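PDB 4EV0: cyclic AMP receptor protein from Thermus thermophilus, which activates transcription from six promoters in a cyclic AMP-dependent manner, as a DNA-binding homodimer. Local coordinates for residues Phe34-Leu39 and Leu53-Leu58; Glu76-Leu79 and Glu84-Ala87; Lys152-Arg155 and Leu161-Ile164; Val192-Pro197 and Glu201-Ala206. All coordinates share one frame; numbering follows the deposited sequence.

Contact 1. Residues Phe34-Leu39 and Leu53-Leu58; sequences FYQGDL and LFRTHL. With CMP (adenosine-3',5'-cyclic-monophosphate), chain G; SO4 (sulfate ion), chain J.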
# COMPACT_ATOMS: atom_id res chain seq x y z
N PHE B 34 9.75 -15.75 15.25
CA PHE B 34 9.82 -16.56 14.03
C PHE B 34 10.43 -15.74 12.89
O PHE B 34 10.63 -14.53 13.02
CB PHE B 34 8.45 -17.12 13.63
CG PHE B 34 7.38 -16.07 13.45
CD1 PHE B 34 7.37 -15.25 12.33
CD2 PHE B 34 6.36 -15.92 14.39
CE1 PHE B 34 6.40 -14.29 12.16
CE2 PHE B 34 5.37 -14.95 14.22
CZ PHE B 34 5.39 -14.14 13.11
N TYR B 35 10.69 -16.42 11.78
CA TYR B 35 11.28 -15.79 10.60
C TYR B 35 10.35 -15.81 9.39
O TYR B 35 9.45 -16.64 9.30
CB TYR B 35 12.58 -16.51 10.23
CG TYR B 35 13.72 -16.23 11.17
CD1 TYR B 35 13.94 -14.94 11.65
CD2 TYR B 35 14.58 -17.24 11.57
CE1 TYR B 35 14.99 -14.67 12.51
CE2 TYR B 35 15.64 -16.98 12.43
CZ TYR B 35 15.84 -15.69 12.90
OH TYR B 35 16.89 -15.43 13.76
N GLN B 36 10.58 -14.87 8.48
CA GLN B 36 9.90 -14.83 7.19
C GLN B 36 10.22 -16.13 6.46
O GLN B 36 11.38 -16.54 6.43
CB GLN B 36 10.38 -13.61 6.38
CG GLN B 36 9.62 -13.33 5.07
CD GLN B 36 10.10 -12.05 4.36
OE1 GLN B 36 10.80 -11.22 4.96
NE2 GLN B 36 9.73 -11.89 3.08
N GLY B 37 9.21 -16.77 5.89
CA GLY B 37 9.40 -18.05 5.22
C GLY B 37 9.23 -19.27 6.11
O GLY B 37 9.33 -20.41 5.64
N ASP B 38 8.98 -19.06 7.40
CA ASP B 38 8.79 -20.16 8.33
C ASP B 38 7.37 -20.74 8.24
O ASP B 38 6.41 -20.03 7.91
CB ASP B 38 9.09 -19.70 9.76
CG ASP B 38 10.59 -19.71 10.10
OD1 ASP B 38 11.41 -20.11 9.24
OD2 ASP B 38 10.93 -19.34 11.25
N LEU B 39 7.24 -22.04 8.53
CA LEU B 39 5.93 -22.66 8.68
C LEU B 39 5.29 -22.05 9.92
O LEU B 39 5.93 -21.99 10.97
CB LEU B 39 6.08 -24.17 8.84
CG LEU B 39 4.84 -25.07 9.02
CD1 LEU B 39 5.10 -26.44 8.41
CD2 LEU B 39 4.44 -25.21 10.48
N LEU B 53 8.42 -6.35 13.81
CA LEU B 53 8.21 -7.07 12.56
C LEU B 53 8.99 -6.42 11.41
O LEU B 53 9.05 -5.19 11.31
CB LEU B 53 6.73 -7.04 12.18
CG LEU B 53 5.74 -7.53 13.24
CD1 LEU B 53 4.32 -7.17 12.83
CD2 LEU B 53 5.89 -9.03 13.45
N PHE B 54 9.56 -7.25 10.55
CA PHE B 54 10.32 -6.76 9.40
C PHE B 54 10.41 -7.80 8.30
O PHE B 54 10.33 -9.00 8.55
CB PHE B 54 11.73 -6.31 9.80
CG PHE B 54 12.61 -7.42 10.37
CD1 PHE B 54 12.58 -7.72 11.73
CD2 PHE B 54 13.46 -8.15 9.54
CE1 PHE B 54 13.41 -8.74 12.26
CE2 PHE B 54 14.28 -9.16 10.06
CZ PHE B 54 14.25 -9.46 11.43
N ARG B 55 10.56 -7.32 7.07
CA ARG B 55 10.76 -8.17 5.92
C ARG B 55 12.19 -8.00 5.46
O ARG B 55 12.81 -6.96 5.70
CB ARG B 55 9.80 -7.78 4.78
CG ARG B 55 8.39 -8.42 4.90
CD ARG B 55 7.41 -7.94 3.82
NE ARG B 55 7.73 -8.40 2.47
CZ ARG B 55 7.26 -9.52 1.91
NH1 ARG B 55 6.44 -10.32 2.60
NH2 ARG B 55 7.60 -9.84 0.67
N THR B 56 12.72 -9.00 4.77
CA THR B 56 14.10 -8.93 4.29
C THR B 56 14.11 -8.99 2.77
O THR B 56 13.41 -9.80 2.16
CB THR B 56 14.98 -10.04 4.93
OG1 THR B 56 14.92 -9.94 6.35
CG2 THR B 56 16.44 -9.90 4.51
N HIS B 57 14.89 -8.10 2.16
CA HIS B 57 15.02 -8.03 0.72
C HIS B 57 16.31 -7.27 0.34
O HIS B 57 17.03 -6.77 1.21
CB HIS B 57 13.77 -7.38 0.10
CG HIS B 57 13.62 -5.92 0.43
ND1 HIS B 57 12.98 -5.03 -0.42
CD2 HIS B 57 14.02 -5.19 1.50
CE1 HIS B 57 13.01 -3.82 0.11
NE2 HIS B 57 13.63 -3.88 1.27
N LEU B 58 16.60 -7.20 -0.96
CA LEU B 58 17.70 -6.39 -1.49
C LEU B 58 19.08 -6.73 -0.89
O LEU B 58 19.77 -5.86 -0.35
CB LEU B 58 17.39 -4.89 -1.38
CG LEU B 58 16.19 -4.39 -2.20
CD1 LEU B 58 15.78 -2.97 -1.83
CD2 LEU B 58 16.42 -4.51 -3.71
P CMP G . 2.24 -13.81 9.43
O1P CMP G . 1.72 -15.07 10.05
O2P CMP G . 2.25 -13.68 7.92
O5' CMP G . 3.71 -13.47 10.01
C5' CMP G . 4.22 -12.14 10.01
C4' CMP G . 3.14 -11.21 10.45
O4' CMP G . 3.48 -9.83 10.24
C3' CMP G . 1.86 -11.35 9.68
O3' CMP G . 1.24 -12.60 9.91
C2' CMP G . 1.11 -10.12 10.15
O2' CMP G . 0.65 -10.28 11.48
C1' CMP G . 2.26 -9.10 10.17
N9 CMP G . 2.27 -8.28 8.95
C8 CMP G . 2.44 -8.70 7.69
N7 CMP G . 2.34 -7.63 6.84
C5 CMP G . 2.11 -6.53 7.57
C6 CMP G . 1.93 -5.08 7.31
N6 CMP G . 1.97 -4.59 6.04
N1 CMP G . 1.71 -4.27 8.39
C2 CMP G . 1.66 -4.74 9.64
N3 CMP G . 1.84 -6.05 9.95
C4 CMP G . 2.06 -6.96 8.97
S SO4 J . 14.95 -8.49 -3.69
O1 SO4 J . 13.88 -7.49 -3.77
O2 SO4 J . 14.83 -9.45 -4.79
O3 SO4 J . 16.25 -7.84 -3.82
O4 SO4 J . 14.86 -9.21 -2.42
O HOH W 1 12.58 -11.03 7.09
O HOH W 2 10.79 -9.83 1.33
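The amide of Gln36 turns both its ends to use against strand 53-57: OE1 takes a backbone hydrogen while NE2 sits on a guanidinium. The contact belongs to the beta-roll of the cyclic nucleotide-binding domain, where a type II turn, Tyr35 to Asp38, passes beside the strand. Thr56 N donates to Gln36 OE1 at 2.9 Å, in the carbonyl plane and with an angle of 156° at the hydrogen. The side chain reaches the strand by running straight: CG lies opposite the backbone N (chi1 -173°) and the chain stays extended beyond it. Gln36 NE2 lies over the centre of one face of the Arg55 guanidinium, 3.6 Å from CZ, the two planes 38° apart. The ends of Arg55 are held elsewhere, by a salt bridge to Asp135 of the second subunit and a weak bond to Ser86 O. Two waters add to the amide's bonds: one donates to Gln36 OE1 and also meets Thr56 OG1, the other accepts from NE2 and donates to Thr56 O. With an alanine at this position, Thr56 N is likely to lose its protein acceptor, and one face of the Arg55 guanidinium the amide that covers it. On the pocket side, Phe34 and Leu53 border cyclic AMP, with Phe34 CE1 3.5 Å from O5' of the nucleotide and Leu53 CD1 3.8 Å from its O4'.

Contact 2. Residues Glu76-Leu79 and Glu84-Ala87; sequences EMSL and ERSA. With CMP (adenosine-3',5'-cyclic-monophosphate), chain G.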
# COMPACT_ATOMS: atom_id res chain seq x y z
N GLU B 76 -1.14 -13.53 12.14
CA GLU B 76 -2.48 -14.03 11.83
C GLU B 76 -2.60 -14.58 10.40
O GLU B 76 -3.52 -15.33 10.09
CB GLU B 76 -3.54 -12.95 12.10
CG GLU B 76 -3.57 -11.80 11.09
CD GLU B 76 -2.34 -10.88 11.13
OE1 GLU B 76 -1.66 -10.78 12.18
OE2 GLU B 76 -2.06 -10.23 10.09
N MET B 77 -1.67 -14.22 9.53
CA MET B 77 -1.77 -14.63 8.13
C MET B 77 -1.47 -16.12 7.94
O MET B 77 -2.25 -16.83 7.30
CB MET B 77 -0.91 -13.73 7.24
CG MET B 77 -1.41 -12.27 7.23
SD MET B 77 -0.23 -10.96 6.74
CE MET B 77 0.29 -11.47 5.12
N SER B 78 -0.37 -16.61 8.50
CA SER B 78 -0.04 -18.03 8.42
C SER B 78 -1.10 -18.84 9.16
O SER B 78 -1.45 -19.94 8.74
CB SER B 78 1.35 -18.30 8.98
OG SER B 78 2.34 -17.63 8.21
N LEU B 79 -1.62 -18.28 10.24
CA LEU B 79 -2.74 -18.89 10.95
C LEU B 79 -3.95 -19.11 10.04
O LEU B 79 -4.61 -20.15 10.10
CB LEU B 79 -3.15 -18.05 12.17
CG LEU B 79 -4.36 -18.68 12.87
CD1 LEU B 79 -4.00 -19.19 14.26
CD2 LEU B 79 -5.56 -17.74 12.91
N GLU B 84 3.56 -19.43 4.33
CA GLU B 84 4.72 -19.08 5.14
C GLU B 84 4.52 -17.72 5.80
O GLU B 84 3.66 -16.93 5.37
CB GLU B 84 5.99 -19.09 4.31
CG GLU B 84 6.31 -20.43 3.70
CD GLU B 84 7.48 -20.37 2.75
OE1 GLU B 84 7.73 -19.28 2.19
OE2 GLU B 84 8.15 -21.42 2.57
N ARG B 85 5.28 -17.47 6.86
CA ARG B 85 5.27 -16.18 7.50
C ARG B 85 5.64 -15.12 6.47
O ARG B 85 6.64 -15.26 5.76
CB ARG B 85 6.28 -16.15 8.64
CG ARG B 85 5.98 -17.12 9.75
CD ARG B 85 4.67 -16.77 10.41
NE ARG B 85 4.48 -17.54 11.63
CZ ARG B 85 3.36 -17.52 12.34
NH1 ARG B 85 2.34 -16.76 11.93
NH2 ARG B 85 3.26 -18.25 13.46
N SER B 86 4.84 -14.07 6.38
CA SER B 86 5.14 -12.99 5.45
C SER B 86 6.18 -12.00 6.00
O SER B 86 6.63 -11.12 5.28
CB SER B 86 3.85 -12.25 5.09
OG SER B 86 3.24 -11.73 6.26
N ALA B 87 6.56 -12.16 7.27
CA ALA B 87 7.56 -11.29 7.89
C ALA B 87 8.26 -12.00 9.06
O ALA B 87 7.74 -12.98 9.61
CB ALA B 87 6.92 -10.00 8.36
P CMP G . 2.24 -13.81 9.43
O1P CMP G . 1.72 -15.07 10.05
O2P CMP G . 2.25 -13.68 7.92
O5' CMP G . 3.71 -13.47 10.01
C5' CMP G . 4.22 -12.14 10.01
C4' CMP G . 3.14 -11.21 10.45
O4' CMP G . 3.48 -9.83 10.24
C3' CMP G . 1.86 -11.35 9.68
O3' CMP G . 1.24 -12.60 9.91
C2' CMP G . 1.11 -10.12 10.15
O2' CMP G . 0.65 -10.28 11.48
C1' CMP G . 2.26 -9.10 10.17
N9 CMP G . 2.27 -8.28 8.95
C8 CMP G . 2.44 -8.70 7.69
N7 CMP G . 2.34 -7.63 6.84
C5 CMP G . 2.11 -6.53 7.57
C6 CMP G . 1.93 -5.08 7.31
N6 CMP G . 1.97 -4.59 6.04
N1 CMP G . 1.71 -4.27 8.39
C2 CMP G . 1.66 -4.74 9.64
N3 CMP G . 1.84 -6.05 9.95
C4 CMP G . 2.06 -6.96 8.97
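The phosphate oxygen O1P of cyclic AMP is gripped from both segments, by Ser78 N at 3.0 Å and by Arg85 NH1 at 2.6 Å. This is the phosphate-binding cassette of the cyclic nucleotide-binding domain, a short helix and the loop after it closing round the cyclic phosphate. The oxygen lies in the guanidinium plane, at its edge, and Arg85 gets there by bending back at chi2 (-63°), which lays its CD 3.3 Å from Ser78 OG. Second-shell carbonyls, Gly75 O for NH1 and Ala42 O for NH2, fix the group's rotation. Replacing Arg85 by a leucine would probably leave the phosphate charge without this cationic mate and the carbonyls of Gly75 and Ala42 without these donors. O2P is held twice by one residue, through Ser86 N at 3.0 Å, nearly straight, and through Ser86 OG at 2.7 Å. Ser78 OG turns to Gly83 O, closing the loop on the helix. Glu76 takes the ribose hydroxyl O2' on OE1, while OE2 forms a salt bridge with Arg126. Met77 links the two segments beside the base: its SD is 3.6 Å from C8 of the adenine, and its CE rests 3.2 Å from Ser86 OG.

Contact 3. Residues Lys152-Arg155 and Leu161-Ile164; sequences KLLR and LFQI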
# COMPACT_ATOMS: atom_id res chain seq x y z
N LYS B 152 8.83 22.42 -17.29
CA LYS B 152 8.42 21.79 -18.54
C LYS B 152 7.49 22.68 -19.38
O LYS B 152 7.55 22.67 -20.61
CB LYS B 152 7.77 20.43 -18.27
CG LYS B 152 8.73 19.27 -18.50
CD LYS B 152 8.41 18.05 -17.64
CE LYS B 152 7.41 17.16 -18.32
NZ LYS B 152 7.26 15.87 -17.60
N LEU B 153 6.63 23.45 -18.71
CA LEU B 153 5.73 24.38 -19.39
C LEU B 153 6.51 25.60 -19.88
O LEU B 153 6.28 26.07 -20.98
CB LEU B 153 4.62 24.85 -18.45
CG LEU B 153 3.64 23.79 -17.92
CD1 LEU B 153 2.68 24.41 -16.92
CD2 LEU B 153 2.86 23.12 -19.05
N LEU B 154 7.44 26.08 -19.06
CA LEU B 154 8.33 27.14 -19.49
C LEU B 154 9.06 26.75 -20.76
O LEU B 154 9.35 27.61 -21.61
CB LEU B 154 9.35 27.47 -18.40
CG LEU B 154 9.00 28.60 -17.43
CD1 LEU B 154 10.14 28.82 -16.44
CD2 LEU B 154 8.67 29.89 -18.19
N ARG B 155 9.38 25.47 -20.91
CA ARG B 155 10.21 25.09 -22.03
C ARG B 155 9.47 24.90 -23.37
O ARG B 155 10.07 24.53 -24.38
CB ARG B 155 11.17 23.94 -21.68
CG ARG B 155 10.60 22.76 -20.97
CD ARG B 155 11.51 21.53 -21.02
NE ARG B 155 12.65 21.55 -20.11
CZ ARG B 155 13.11 20.47 -19.46
NH1 ARG B 155 12.50 19.29 -19.60
NH2 ARG B 155 14.18 20.56 -18.66
N LEU B 161 3.26 33.00 -18.15
CA LEU B 161 1.94 32.96 -17.55
C LEU B 161 1.15 31.78 -18.10
O LEU B 161 1.04 31.62 -19.32
CB LEU B 161 1.18 34.26 -17.80
CG LEU B 161 -0.24 34.28 -17.22
CD1 LEU B 161 -0.20 34.24 -15.69
CD2 LEU B 161 -1.02 35.48 -17.73
N PHE B 162 0.62 30.94 -17.22
CA PHE B 162 -0.08 29.75 -17.70
C PHE B 162 -1.52 29.65 -17.22
O PHE B 162 -1.82 29.84 -16.04
CB PHE B 162 0.69 28.48 -17.36
CG PHE B 162 2.11 28.50 -17.81
CD1 PHE B 162 2.42 28.55 -19.16
CD2 PHE B 162 3.14 28.49 -16.88
CE1 PHE B 162 3.74 28.59 -19.58
CE2 PHE B 162 4.46 28.52 -17.30
CZ PHE B 162 4.76 28.58 -18.64
N GLN B 163 -2.40 29.35 -18.16
CA GLN B 163 -3.75 28.95 -17.84
C GLN B 163 -3.64 27.48 -17.47
O GLN B 163 -3.48 26.62 -18.34
CB GLN B 163 -4.65 29.14 -19.06
CG GLN B 163 -6.13 29.20 -18.75
CD GLN B 163 -6.71 30.57 -19.02
OE1 GLN B 163 -5.96 31.53 -19.26
NE2 GLN B 163 -8.04 30.68 -18.99
N ILE B 164 -3.68 27.18 -16.17
CA ILE B 164 -3.51 25.80 -15.75
C ILE B 164 -4.09 25.52 -14.37
O ILE B 164 -3.94 26.32 -13.44
CB ILE B 164 -2.02 25.33 -15.89
CG1 ILE B 164 -1.93 23.81 -15.77
CG2 ILE B 164 -1.07 26.07 -14.91
CD1 ILE B 164 -0.67 23.24 -16.38
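In the winged helix-turn-helix domain, the C-terminal end of helix 139-154 packs against strand 161-163, an outer strand of the small three-stranded sheet. The junction is apolar and is carried by Phe162, whose ring reaches from the strand to the last turn of the helix. Leu153 CB stands over one face of that ring in a CH-pi contact, 3.9 Å from the centroid and 17° off the normal, displaced toward the rim on the CZ side. With CG lying opposite its carbonyl carbon (chi1 -53°), Phe162 carries CZ right up to the helix backbone, 3.7 Å from Leu154 N. The side chains of Leu154 and Phe162 cross at about a right angle, Leu154 CD2 approaching Phe162 CZ; beyond the ring Leu154 also packs on Val202 of the neighbouring strand and on Ala205 and Leu208 of helix 205-212. The ring of Phe162 is buried against the end of the helix, while the strand itself is paired through backbone bonds of Phe162 with Val200. Two residues further on, Ile164 extends the same apolar seam. Its CG1 branch is opposite the backbone N (chi1 -166°), and it meets Leu153 tip to tip, CD1 to CD1 at 3.6 Å.

Contact 4. Residues Val192-Pro197 and Glu201-Ala206; sequences VVRLGP and EVREAA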
# COMPACT_ATOMS: atom_id res chain seq x y z
N VAL B 192 8.66 32.88 -6.10
CA VAL B 192 9.07 32.22 -7.34
C VAL B 192 7.93 32.22 -8.38
O VAL B 192 8.16 32.39 -9.58
CB VAL B 192 9.58 30.77 -7.08
CG1 VAL B 192 10.03 30.11 -8.38
CG2 VAL B 192 10.72 30.80 -6.07
N VAL B 193 6.70 32.05 -7.90
CA VAL B 193 5.53 32.05 -8.76
C VAL B 193 4.47 33.00 -8.22
O VAL B 193 4.46 33.32 -7.03
CB VAL B 193 4.91 30.64 -8.90
CG1 VAL B 193 5.96 29.61 -9.29
CG2 VAL B 193 4.23 30.22 -7.61
N ARG B 194 3.57 33.44 -9.10
CA ARG B 194 2.41 34.21 -8.69
C ARG B 194 1.15 33.47 -9.12
O ARG B 194 1.03 33.02 -10.26
CB ARG B 194 2.45 35.62 -9.29
CG ARG B 194 1.14 36.39 -9.14
CD ARG B 194 1.29 37.84 -9.53
NE ARG B 194 2.25 38.51 -8.65
CZ ARG B 194 2.81 39.69 -8.92
NH1 ARG B 194 2.51 40.31 -10.06
NH2 ARG B 194 3.67 40.23 -8.06
N LEU B 195 0.19 33.35 -8.20
CA LEU B 195 -1.03 32.60 -8.48
C LEU B 195 -2.22 33.51 -8.71
O LEU B 195 -2.32 34.61 -8.15
CB LEU B 195 -1.36 31.64 -7.34
CG LEU B 195 -0.22 30.73 -6.88
CD1 LEU B 195 -0.65 29.92 -5.65
CD2 LEU B 195 0.21 29.81 -8.01
N GLY B 196 -3.15 33.03 -9.53
CA GLY B 196 -4.41 33.71 -9.71
C GLY B 196 -5.45 32.68 -10.06
O GLY B 196 -5.12 31.49 -10.20
N PRO B 197 -6.71 33.11 -10.20
CA PRO B 197 -7.82 32.24 -10.60
C PRO B 197 -7.49 31.47 -11.88
O PRO B 197 -7.50 32.05 -12.97
CB PRO B 197 -8.96 33.23 -10.86
CG PRO B 197 -8.64 34.39 -9.97
CD PRO B 197 -7.14 34.50 -9.98
N GLU B 201 1.88 32.06 -12.70
CA GLU B 201 2.89 32.85 -13.38
C GLU B 201 4.26 32.66 -12.71
O GLU B 201 4.42 32.88 -11.51
CB GLU B 201 2.50 34.33 -13.39
CG GLU B 201 3.66 35.30 -13.64
CD GLU B 201 3.20 36.76 -13.78
OE1 GLU B 201 2.04 37.07 -13.42
OE2 GLU B 201 4.01 37.59 -14.25
N VAL B 202 5.23 32.21 -13.49
CA VAL B 202 6.60 32.08 -13.03
C VAL B 202 7.26 33.46 -13.03
O VAL B 202 7.17 34.20 -14.01
CB VAL B 202 7.37 31.12 -13.95
CG1 VAL B 202 8.84 30.96 -13.50
CG2 VAL B 202 6.64 29.77 -14.01
N ARG B 203 7.90 33.81 -11.91
CA ARG B 203 8.53 35.13 -11.75
C ARG B 203 10.03 34.99 -11.92
O ARG B 203 10.67 35.74 -12.66
CB ARG B 203 8.25 35.69 -10.36
CG ARG B 203 6.79 35.67 -9.98
CD ARG B 203 6.01 36.65 -10.84
NE ARG B 203 6.26 38.03 -10.45
CZ ARG B 203 5.79 39.09 -11.11
NH1 ARG B 203 5.05 38.91 -12.20
NH2 ARG B 203 6.06 40.32 -10.69
N GLU B 204 10.56 34.00 -11.20
CA GLU B 204 11.97 33.70 -11.15
C GLU B 204 12.26 32.37 -11.82
O GLU B 204 12.36 31.36 -11.14
CB GLU B 204 12.40 33.60 -9.69
CG GLU B 204 11.93 34.76 -8.84
CD GLU B 204 12.69 36.04 -9.13
OE1 GLU B 204 12.61 36.56 -10.27
OE2 GLU B 204 13.37 36.53 -8.21
N ALA B 205 12.39 32.37 -13.14
CA ALA B 205 12.62 31.13 -13.89
C ALA B 205 13.92 30.43 -13.51
O ALA B 205 13.96 29.20 -13.41
CB ALA B 205 12.58 31.40 -15.37
N ALA B 206 14.98 31.19 -13.29
CA ALA B 206 16.26 30.60 -12.96
C ALA B 206 16.19 29.97 -11.59
O ALA B 206 16.76 28.90 -11.37
CB ALA B 206 17.39 31.64 -13.01
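Arg194 and Glu201 face each other as a hydrogen-bonded antiparallel pair in the hairpin that forms the wing of the winged helix-turn-helix domain. Arg194 N donates to Glu201 O at 2.6 Å, and Glu201 N returns a bond to Arg194 O at 2.8 Å. Val193 and Val202 form the adjoining non-hydrogen-bonded pair, their CA atoms 4.4 Å apart. Where the pairing ends, Val192 O accepts from Arg203 N at 2.7 Å and, weakly, from Glu204 N, the N-cap residue of helix 205-212.

The charged groups gather on the face of Arg194 and Glu201. The guanidinium groups of Arg194 and Arg203 lie stacked, centres 3.8 Å apart and planes at 29°, despite their like charges. Glu201 probably eases that repulsion: its OE2 meets Arg203 NH1 at 2.7 Å, at the edge of the guanidinium and near its plane, in a salt bridge whose hydrogen bond is weak. In Arg203 the bend at chi2 (-67°) brings CD beside Arg194 CB, and a second at chi3 (-74°) turns the guanidinium onto that of Arg194.

Apolar packing takes the face of Val193 and Val202. Val193 lies against Leu150 of helix 139-154 and Leu187 of helix 177-189, Val202 against Phe162 of the adjacent strand 161-163 and Leu208 of helix 205-212. Val192, just before the strand, packs on Leu207, Leu208 and Ile211 of that last helix, and the hairpin with this lead-in residue is seated on three helices.

The four contacts fall into two pairs, one in each domain. Contacts 1 and 2, with centres 9 Å apart, share the same cyclic AMP and are joined directly: Gly37 N lies 3.0 Å from Arg85 O, and Asp38 O lies 3.0 Å from Arg85 N, both probable hydrogen bonds. Contacts 3 and 4, centres 10 Å apart, meet through adjacent strands 161-163 and 199-202, with Leu161 CD1 3.6 Å from Glu201 CB. Between the pairs the centres lie about 48 to 52 Å apart and the nearest atoms about 26 Å (contacts 1 and 3), so the pairs do not touch. Contacts 1, 2 and 3 also reach the second subunit, which supplies Asp131 to the cyclic AMP.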